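Local coordinates for protein mannan endo-1,4-beta-mannosidase (Cryptopygus antarcticus, PDB 4OOZ) that hydrolyses internal beta-1,4 linkages in the backbones of mannans, galactomannans and glucomannans, releasing short manno-oligosaccharides, at residues Ser26-Tyr31 / Asn302-Pro307; Phe44-Tyr49 / Leu339-Asn344. All coordinates share one frame; numbering follows the deposited sequence.

Interaction 1: Ser26-Tyr31 / Asn302-Pro307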
ATOM      1  N   SER A  26       7.461 -10.052  10.840  1.00 45.94           N
ATOM      2  CA  SER A  26       7.717 -10.475  12.209  1.00 47.69           C
ATOM      3  C   SER A  26       8.390  -9.361  12.998  1.00 48.25           C
ATOM      4  O   SER A  26       9.381  -8.779  12.556  1.00 47.71           O
ATOM      5  CB  SER A  26       8.573 -11.741  12.227  1.00 48.47           C
ATOM      6  OG  SER A  26       8.586 -12.321  13.519  1.00 50.30           O
ATOM      7  N   GLY A  27       7.830  -9.064  14.164  1.00 49.52           N
ATOM      8  CA  GLY A  27       8.348  -8.009  15.009  1.00 50.37           C
ATOM      9  C   GLY A  27       8.329  -6.665  14.317  1.00 49.19           C
ATOM     10  O   GLY A  27       7.292  -6.018  14.224  1.00 48.86           O
ATOM     11  N   SER A  28       9.484  -6.247  13.818  1.00 48.71           N
ATOM     12  CA  SER A  28       9.607  -4.945  13.186  1.00 47.87           C
ATOM     13  C   SER A  28      10.132  -5.076  11.774  1.00 46.35           C
ATOM     14  O   SER A  28      10.431  -4.078  11.123  1.00 45.73           O
ATOM     15  CB  SER A  28      10.536  -4.039  13.994  1.00 49.12           C
ATOM     16  OG  SER A  28      10.165  -4.010  15.360  1.00 50.81           O
ATOM     17  N   ASN A  29      10.258  -6.309  11.299  1.00 45.97           N
ATOM     18  CA  ASN A  29      10.937  -6.523  10.033  1.00 44.89           C
ATOM     19  C   ASN A  29      10.192  -7.465   9.101  1.00 43.94           C
ATOM     20  O   ASN A  29       9.430  -8.328   9.540  1.00 44.37           O
ATOM     21  CB  ASN A  29      12.352  -7.066  10.278  1.00 45.73           C
ATOM     22  CG  ASN A  29      13.029  -6.430  11.493  1.00 47.12           C
ATOM     23  OD1 ASN A  29      13.506  -5.320  11.437  1.00 47.18           O
ATOM     24  ND2 ASN A  29      13.102  -7.164  12.575  1.00 48.51           N
ATOM     25  N   PHE A  30      10.406  -7.270   7.807  1.00 42.80           N
ATOM     26  CA  PHE A  30       9.943  -8.213   6.804  1.00 42.07           C
ATOM     27  C   PHE A  30      10.940  -9.361   6.737  1.00 42.77           C
ATOM     28  O   PHE A  30      12.134  -9.152   6.912  1.00 43.29           O
ATOM     29  CB  PHE A  30       9.801  -7.535   5.439  1.00 40.78           C
ATOM     30  CG  PHE A  30       8.701  -6.515   5.377  1.00 40.12           C
ATOM     31  CD1 PHE A  30       7.409  -6.848   5.750  1.00 40.10           C
ATOM     32  CD2 PHE A  30       8.957  -5.221   4.954  1.00 39.69           C
ATOM     33  CE1 PHE A  30       6.397  -5.915   5.696  1.00 39.61           C
ATOM     34  CE2 PHE A  30       7.943  -4.284   4.900  1.00 39.24           C
ATOM     35  CZ  PHE A  30       6.664  -4.631   5.272  1.00 39.18           C
ATOM     36  N   TYR A  31      10.456 -10.572   6.494  1.00 42.94           N
ATOM     37  CA  TYR A  31      11.341 -11.727   6.415  1.00 43.81           C
ATOM     38  C   TYR A  31      10.987 -12.645   5.252  1.00 43.44           C
ATOM     39  O   TYR A  31       9.851 -13.083   5.132  1.00 43.26           O
ATOM     40  CB  TYR A  31      11.297 -12.530   7.718  1.00 45.26           C
ATOM     41  CG  TYR A  31      11.842 -11.813   8.932  1.00 46.03           C
ATOM     42  CD1 TYR A  31      13.190 -11.888   9.264  1.00 46.86           C
ATOM     43  CD2 TYR A  31      11.004 -11.077   9.760  1.00 46.12           C
ATOM     44  CE1 TYR A  31      13.689 -11.241  10.378  1.00 47.72           C
ATOM     45  CE2 TYR A  31      11.497 -10.427  10.877  1.00 47.05           C
ATOM     46  CZ  TYR A  31      12.838 -10.512  11.181  1.00 47.84           C
ATOM     47  OH  TYR A  31      13.330  -9.866  12.292  1.00 48.90           O
ATOM     48  N   ASN A 302       8.119   5.074  17.199  1.00 56.86           N
ATOM     49  CA  ASN A 302       7.714   4.146  18.247  1.00 57.80           C
ATOM     50  C   ASN A 302       6.674   3.156  17.744  1.00 56.22           C
ATOM     51  O   ASN A 302       5.621   2.973  18.353  1.00 57.04           O
ATOM     52  CB  ASN A 302       7.187   4.912  19.462  1.00 60.33           C
ATOM     53  CG  ASN A 302       7.107   4.049  20.703  1.00 61.87           C
ATOM     54  OD1 ASN A 302       7.604   2.924  20.721  1.00 61.20           O
ATOM     55  ND2 ASN A 302       6.476   4.569  21.747  1.00 64.13           N
ATOM     56  N   VAL A 303       6.974   2.540  16.607  1.00 54.11           N
ATOM     57  CA  VAL A 303       6.116   1.511  16.039  1.00 52.63           C
ATOM     58  C   VAL A 303       6.949   0.285  15.677  1.00 51.67           C
ATOM     59  O   VAL A 303       7.082  -0.074  14.507  1.00 49.90           O
ATOM     60  CB  VAL A 303       5.353   2.022  14.796  1.00 50.97           C
ATOM     61  CG1 VAL A 303       4.107   2.786  15.217  1.00 51.91           C
ATOM     62  CG2 VAL A 303       6.254   2.896  13.931  1.00 50.30           C
ATOM     63  N   ASN A 304       7.514  -0.351  16.696  1.00 53.02           N
ATOM     64  CA  ASN A 304       8.360  -1.519  16.498  1.00 52.49           C
ATOM     65  C   ASN A 304       7.560  -2.815  16.547  1.00 52.20           C
ATOM     66  O   ASN A 304       8.097  -3.896  16.317  1.00 51.80           O
ATOM     67  CB  ASN A 304       9.472  -1.550  17.546  1.00 54.23           C
ATOM     68  CG  ASN A 304      10.282  -0.267  17.570  1.00 54.84           C
ATOM     69  OD1 ASN A 304       9.841   0.766  17.069  1.00 54.41           O
ATOM     70  ND2 ASN A 304      11.473  -0.327  18.162  1.00 55.99           N
ATOM     71  N   ASP A 305       6.270  -2.696  16.846  1.00 52.57           N
ATOM     72  CA  ASP A 305       5.383  -3.850  16.923  1.00 52.54           C
ATOM     73  C   ASP A 305       5.068  -4.402  15.537  1.00 50.46           C
ATOM     74  O   ASP A 305       4.732  -5.575  15.385  1.00 50.29           O
ATOM     75  CB  ASP A 305       4.096  -3.477  17.664  1.00 53.77           C
ATOM     76  CG  ASP A 305       3.595  -2.094  17.298  1.00 53.40           C
ATOM     77  OD1 ASP A 305       4.423  -1.251  16.896  1.00 52.91           O
ATOM     78  OD2 ASP A 305       2.378  -1.841  17.425  1.00 53.76           O
ATOM     79  N   LYS A 306       5.184  -3.546  14.529  1.00 49.06           N
ATOM     80  CA  LYS A 306       5.015  -3.951  13.138  1.00 47.15           C
ATOM     81  C   LYS A 306       6.060  -3.257  12.281  1.00 46.18           C
ATOM     82  O   LYS A 306       6.577  -2.211  12.666  1.00 46.85           O
ATOM     83  CB  LYS A 306       3.616  -3.604  12.620  1.00 46.44           C
ATOM     84  CG  LYS A 306       2.464  -4.231  13.376  1.00 47.48           C
ATOM     85  CD  LYS A 306       1.141  -3.719  12.835  1.00 46.84           C
ATOM     86  CE  LYS A 306      -0.014  -4.179  13.690  1.00 48.19           C
ATOM     87  NZ  LYS A 306      -0.155  -5.659  13.675  1.00 48.33           N
ATOM     88  N   PRO A 307       6.379  -3.838  11.116  1.00 44.80           N
ATOM     89  CA  PRO A 307       7.263  -3.155  10.166  1.00 43.92           C
ATOM     90  C   PRO A 307       6.690  -1.817   9.711  1.00 43.47           C
ATOM     91  O   PRO A 307       5.496  -1.568   9.870  1.00 43.48           O
ATOM     92  CB  PRO A 307       7.351  -4.140   9.001  1.00 42.68           C
ATOM     93  CG  PRO A 307       7.090  -5.467   9.614  1.00 43.33           C
ATOM     94  CD  PRO A 307       6.091  -5.221  10.704  1.00 44.33           C
TER

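Interaction 2: Phe44-Tyr49 / Leu339-Asn344. With BMA (beta-D-mannopyranose), chain G.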
ATOM      1  N   PHE A  44       4.396   1.707  -9.423  1.00 33.23           N
ATOM      2  CA  PHE A  44       3.829   1.798 -10.756  1.00 33.05           C
ATOM      3  C   PHE A  44       2.676   2.745 -10.571  1.00 32.77           C
ATOM      4  O   PHE A  44       2.493   3.703 -11.319  1.00 33.08           O
ATOM      5  CB  PHE A  44       3.319   0.457 -11.298  1.00 32.58           C
ATOM      6  CG  PHE A  44       4.394  -0.531 -11.632  1.00 33.04           C
ATOM      7  CD1 PHE A  44       5.733  -0.206 -11.508  1.00 33.77           C
ATOM      8  CD2 PHE A  44       4.054  -1.793 -12.088  1.00 32.91           C
ATOM      9  CE1 PHE A  44       6.711  -1.132 -11.822  1.00 34.33           C
ATOM     10  CE2 PHE A  44       5.022  -2.719 -12.402  1.00 33.52           C
ATOM     11  CZ  PHE A  44       6.354  -2.391 -12.267  1.00 34.22           C
ATOM     12  N   ALA A  45       1.932   2.450  -9.507  1.00 32.36           N
ATOM     13  CA  ALA A  45       0.601   2.969  -9.238  1.00 32.05           C
ATOM     14  C   ALA A  45      -0.353   2.574 -10.364  1.00 35.58           C
ATOM     15  O   ALA A  45      -1.387   1.966 -10.096  1.00 35.33           O
ATOM     16  CB  ALA A  45       0.633   4.460  -9.038  1.00 33.21           C
ATOM     17  N   TRP A  46      -0.003   2.895 -11.609  1.00 31.79           N
ATOM     18  CA  TRP A  46      -0.794   2.466 -12.761  1.00 31.50           C
ATOM     19  C   TRP A  46      -0.118   2.696 -14.110  1.00 40.65           C
ATOM     20  O   TRP A  46       0.862   3.430 -14.225  1.00 32.69           O
ATOM     21  CB  TRP A  46      -2.154   3.172 -12.769  1.00 31.26           C
ATOM     22  CG  TRP A  46      -2.081   4.664 -12.847  1.00 31.82           C
ATOM     23  CD1 TRP A  46      -1.954   5.422 -13.974  1.00 32.33           C
ATOM     24  CD2 TRP A  46      -2.158   5.582 -11.752  1.00 32.16           C
ATOM     25  NE1 TRP A  46      -1.936   6.755 -13.648  1.00 32.98           N
ATOM     26  CE2 TRP A  46      -2.067   6.881 -12.290  1.00 32.90           C
ATOM     27  CE3 TRP A  46      -2.295   5.433 -10.369  1.00 32.10           C
ATOM     28  CZ2 TRP A  46      -2.095   8.022 -11.492  1.00 33.61           C
ATOM     29  CZ3 TRP A  46      -2.327   6.565  -9.580  1.00 32.78           C
ATOM     30  CH2 TRP A  46      -2.227   7.843 -10.142  1.00 33.54           C
ATOM     31  N   ARG A  47      -0.667   2.037 -15.125  1.00 31.90           N
ATOM     32  CA  ARG A  47      -0.395   2.351 -16.523  1.00 32.52           C
ATOM     33  C   ARG A  47      -1.596   3.115 -17.061  1.00 32.40           C
ATOM     34  O   ARG A  47      -1.456   4.187 -17.647  1.00 33.01           O
ATOM     35  CB  ARG A  47      -0.142   1.081 -17.334  1.00 32.72           C
ATOM     36  CG  ARG A  47      -0.311   1.244 -18.830  1.00 33.36           C
ATOM     37  CD  ARG A  47       0.829   2.017 -19.460  1.00 34.38           C
ATOM     38  NE  ARG A  47       0.740   2.008 -20.919  1.00 35.22           N
ATOM     39  CZ  ARG A  47       1.660   2.523 -21.728  1.00 36.40           C
ATOM     40  NH1 ARG A  47       2.751   3.086 -21.223  1.00 36.87           N
ATOM     41  NH2 ARG A  47       1.495   2.469 -23.044  1.00 37.28           N
ATOM     42  N   SER A  48      -2.779   2.546 -16.846  1.00 31.76           N
ATOM     43  CA  SER A  48      -4.041   3.221 -17.119  1.00 31.60           C
ATOM     44  C   SER A  48      -4.815   3.354 -15.815  1.00 31.07           C
ATOM     45  O   SER A  48      -5.177   2.353 -15.203  1.00 30.63           O
ATOM     46  CB  SER A  48      -4.869   2.451 -18.148  1.00 31.55           C
ATOM     47  OG  SER A  48      -4.163   2.295 -19.366  1.00 32.24           O
ATOM     48  N   TYR A  49      -5.068   4.588 -15.398  1.00 31.32           N
ATOM     49  CA  TYR A  49      -5.676   4.855 -14.098  1.00 31.11           C
ATOM     50  C   TYR A  49      -7.015   4.147 -13.889  1.00 30.63           C
ATOM     51  O   TYR A  49      -8.043   4.566 -14.419  1.00 30.69           O
ATOM     52  CB  TYR A  49      -5.864   6.358 -13.915  1.00 31.73           C
ATOM     53  CG  TYR A  49      -6.236   6.754 -12.508  1.00 31.84           C
ATOM     54  CD1 TYR A  49      -5.358   6.541 -11.459  1.00 31.92           C
ATOM     55  CD2 TYR A  49      -7.457   7.354 -12.231  1.00 32.04           C
ATOM     56  CE1 TYR A  49      -5.681   6.904 -10.173  1.00 32.23           C
ATOM     57  CE2 TYR A  49      -7.791   7.721 -10.944  1.00 32.38           C
ATOM     58  CZ  TYR A  49      -6.895   7.497  -9.920  1.00 32.50           C
ATOM     59  OH  TYR A  49      -7.214   7.854  -8.632  1.00 33.02           O
ATOM     60  N   LEU A 339       9.608   3.320  -1.424  1.00 38.10           N
ATOM     61  CA  LEU A 339       9.038   3.251  -2.765  1.00 38.00           C
ATOM     62  C   LEU A 339       8.941   4.626  -3.389  1.00 37.74           C
ATOM     63  O   LEU A 339       8.192   5.476  -2.927  1.00 37.97           O
ATOM     64  CB  LEU A 339       7.652   2.614  -2.732  1.00 36.25           C
ATOM     65  CG  LEU A 339       7.553   1.192  -2.193  1.00 35.87           C
ATOM     66  CD1 LEU A 339       6.103   0.840  -1.947  1.00 35.21           C
ATOM     67  CD2 LEU A 339       8.189   0.209  -3.159  1.00 35.60           C
ATOM     68  N   THR A 340       9.706   4.847  -4.442  1.00 38.07           N
ATOM     69  CA  THR A 340       9.647   6.112  -5.157  1.00 38.69           C
ATOM     70  C   THR A 340       8.287   6.338  -5.787  1.00 37.86           C
ATOM     71  O   THR A 340       7.619   5.388  -6.200  1.00 36.79           O
ATOM     72  CB  THR A 340      10.695   6.154  -6.224  1.00 39.30           C
ATOM     73  OG1 THR A 340      10.833   4.824  -6.731  1.00 38.52           O
ATOM     74  CG2 THR A 340      12.006   6.607  -5.651  1.00 40.66           C
ATOM     75  N   TRP A 341       7.868   7.591  -5.893  1.00 38.50           N
ATOM     76  CA  TRP A 341       6.524   7.804  -6.381  1.00 37.78           C
ATOM     77  C   TRP A 341       6.430   7.822  -7.898  1.00 37.54           C
ATOM     78  O   TRP A 341       7.174   8.514  -8.592  1.00 38.50           O
ATOM     79  CB  TRP A 341       5.909   9.079  -5.833  1.00 38.59           C
ATOM     80  CG  TRP A 341       4.592   9.311  -6.492  1.00 37.95           C
ATOM     81  CD1 TRP A 341       4.269  10.330  -7.334  1.00 38.54           C
ATOM     82  CD2 TRP A 341       3.440   8.450  -6.446  1.00 36.70           C
ATOM     83  NE1 TRP A 341       2.980  10.184  -7.785  1.00 37.69           N
ATOM     84  CE2 TRP A 341       2.449   9.039  -7.254  1.00 36.56           C
ATOM     85  CE3 TRP A 341       3.144   7.253  -5.786  1.00 35.84           C
ATOM     86  CZ2 TRP A 341       1.185   8.477  -7.416  1.00 35.56           C
ATOM     87  CZ3 TRP A 341       1.887   6.694  -5.952  1.00 34.92           C
ATOM     88  CH2 TRP A 341       0.924   7.308  -6.760  1.00 34.78           C
ATOM     89  N   GLN A 342       5.454   7.041  -8.352  1.00 36.37           N
ATOM     90  CA  GLN A 342       5.132   6.683  -9.729  1.00 35.91           C
ATOM     91  C   GLN A 342       6.200   6.636 -10.806  1.00 36.58           C
ATOM     92  O   GLN A 342       6.816   7.627 -11.200  1.00 37.70           O
ATOM     93  CB  GLN A 342       3.987   7.559 -10.220  1.00 35.88           C
ATOM     94  CG  GLN A 342       2.803   6.667 -10.442  1.00 34.69           C
ATOM     95  CD  GLN A 342       1.539   7.350 -10.818  1.00 34.54           C
ATOM     96  OE1 GLN A 342       1.313   8.508 -10.487  1.00 36.45           O
ATOM     97  NE2 GLN A 342       0.683   6.619 -11.508  1.00 36.80           N
ATOM     98  N   PHE A 343       6.302   5.415 -11.318  1.00 35.97           N
ATOM     99  CA  PHE A 343       7.212   4.970 -12.358  1.00 36.52           C
ATOM    100  C   PHE A 343       6.800   5.406 -13.759  1.00 36.83           C
ATOM    101  O   PHE A 343       7.609   5.368 -14.684  1.00 37.70           O
ATOM    102  CB  PHE A 343       7.309   3.440 -12.292  1.00 35.87           C
ATOM    103  CG  PHE A 343       8.524   2.862 -12.961  1.00 36.68           C
ATOM    104  CD1 PHE A 343       9.778   2.985 -12.382  1.00 37.49           C
ATOM    105  CD2 PHE A 343       8.407   2.153 -14.145  1.00 36.75           C
ATOM    106  CE1 PHE A 343      10.892   2.436 -12.984  1.00 38.37           C
ATOM    107  CE2 PHE A 343       9.518   1.598 -14.755  1.00 37.70           C
ATOM    108  CZ  PHE A 343      10.764   1.740 -14.173  1.00 38.50           C
ATOM    109  N   ASN A 344       5.543   5.806 -13.928  1.00 36.25           N
ATOM    110  CA  ASN A 344       5.072   6.219 -15.249  1.00 36.59           C
ATOM    111  C   ASN A 344       5.402   7.673 -15.547  1.00 37.83           C
ATOM    112  O   ASN A 344       5.090   8.178 -16.621  1.00 38.38           O
ATOM    113  CB  ASN A 344       3.563   5.977 -15.405  1.00 35.55           C
ATOM    114  CG  ASN A 344       2.709   6.835 -14.482  1.00 35.28           C
ATOM    115  OD1 ASN A 344       3.051   7.970 -14.144  1.00 36.13           O
ATOM    116  ND2 ASN A 344       1.563   6.295 -14.098  1.00 34.27           N
TER
HETATM  117  C1  BMA G 405      -1.244   9.580  -4.559  1.00 36.66           C
HETATM  118  C2  BMA G 405      -1.530  10.302  -3.277  1.00 37.87           C
HETATM  119  C3  BMA G 405      -1.831  11.749  -3.588  1.00 39.04           C
HETATM  120  C4  BMA G 405      -0.691  12.384  -4.395  1.00 39.58           C
HETATM  121  C5  BMA G 405      -0.272  11.509  -5.591  1.00 38.29           C
HETATM  122  C6  BMA G 405       1.044  11.967  -6.177  1.00 39.01           C
HETATM  123  O1  BMA G 405      -0.913   8.271  -4.194  1.00 35.85           O
HETATM  124  O2  BMA G 405      -0.351  10.316  -2.485  1.00 38.58           O
HETATM  125  O3  BMA G 405      -2.041  12.501  -2.395  1.00 41.93           O
HETATM  126  O4  BMA G 405      -1.100  13.657  -4.879  1.00 42.06           O
HETATM  127  O5  BMA G 405      -0.113  10.136  -5.179  1.00 37.19           O
HETATM  128  O6  BMA G 405       1.337  13.272  -5.692  1.00 40.71           O

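Interaction 1: Ser26-Tyr31 / Asn302-Pro307
With CG anti to its own carbonyl carbon (chi1 -68°), the Phe30 ring reaches Pro307, whose CB rests over one ring face, offset toward the rim. This CH-pi contact puts Pro307 CB 4.0 Å from the Phe30 ring centroid and only 17° off the ring normal; CZ of Phe30 is the ring atom nearest that methylene. Phe276 completes the cluster, meeting the Phe30 ring edge-to-face and also touching Pro307. The rest of the proline ring lies against backbone: Pro307 CG is 3.7 Å from Asn29 N, and CD faces Gly27 O at 3.8 Å. From Pro307 CA a C-H points at Ser28 O, a CA-H...O contact of 3.4 Å. Ser26 to Asn29 form a type II' turn, with Gly27 and Ser28 as the two-residue loop of a beta hairpin and Gly27 supplying the positive phi of its first corner. That hairpin joins strands 24-26 and 29-32 and leads into strand 35-45 of the (beta/alpha)8 barrel of this family 5 hydrolase, while 302-307 is the loop entering barrel strand 308-313. The turn is closed by Ser26 N to Asn29 O and Asn29 N to Ser26 O, and beside it Asn29 ND2 donates to Tyr31 OH at 2.7 Å, tilted out of the amide plane. Arg298 ties the two segments together, bonding to Val303 O and, weakly, to Lys306 O and Ser28 O. Asp305 OD2 bonds to Tyr277 OH.

Interaction 2: Phe44-Tyr49 / Leu339-Asn344
The Phe44 and Phe343 side chains run alongside each other, CD1 of Phe44 4.0 Å from CB of Phe343; their ring planes make 40°. This is the tightly packed side: Trp68 of helix 58-74 meets both rings edge-to-face, and helix 353-360 touches Phe343. Ala45 CB meets the Trp341 indole, 3.7 Å from CH2. The two segments continue from parallel neighbouring strands at the C-terminal mouth of the (beta/alpha)8 barrel, where family 5 enzymes hold their active site. Here the indole of Trp341, a substrate-binding residue, is held between two groups: Gln342 CB lies under one face, and a bound beta-D-mannose lies over the other, its O5 3.1 Å from Trp341 CZ2. Trp46 is likewise sandwiched. Tyr49 CD1 sits over the centre of one indole face, while CD of Gln342 crosses the opposite face nearer the rim. An alanine in place of Trp46 would probably take away the face that Tyr49 packs on and open a gap between Tyr49 and the Gln342 side chain. Toward the looser, partly exposed side, polar links take over: Asn344 ND2 donates to Trp46 O at 3.0 Å, nearly straight at 158°, approaching from above the carbonyl plane. The Asn344 torsion (chi1 66°) sets ND2 at that carbonyl while OD1 takes the N-H of Gly346. The same sugar bonds to Glu181 and Glu312, probably the catalytic pair; with Gln342 CB behind it and the sugar on its other face, Trp341 is consistent with a sugar platform beside them.

How the interactions relate
Interactions 1 and 2 both reach the same curled barrel sheet, through strands 29-32 and 35-45, which follow each other in the chain and pair antiparallel. Their centres are 26 Å apart, on opposite sides of the chain's centre, and they do not touch. Interaction 1 is partly buried and away from the substrate: a hairpin tip meets a loop through one proline-aromatic contact and proline against the backbone of the turn. Interaction 2 is buried, aromatic-rich and part of the sugar-binding cleft, with a direct hydrogen bond between its segments. Strand 308-313 connects the two places, starting just after segment 302-307 and carrying Glu312 to the mouth beside Trp341.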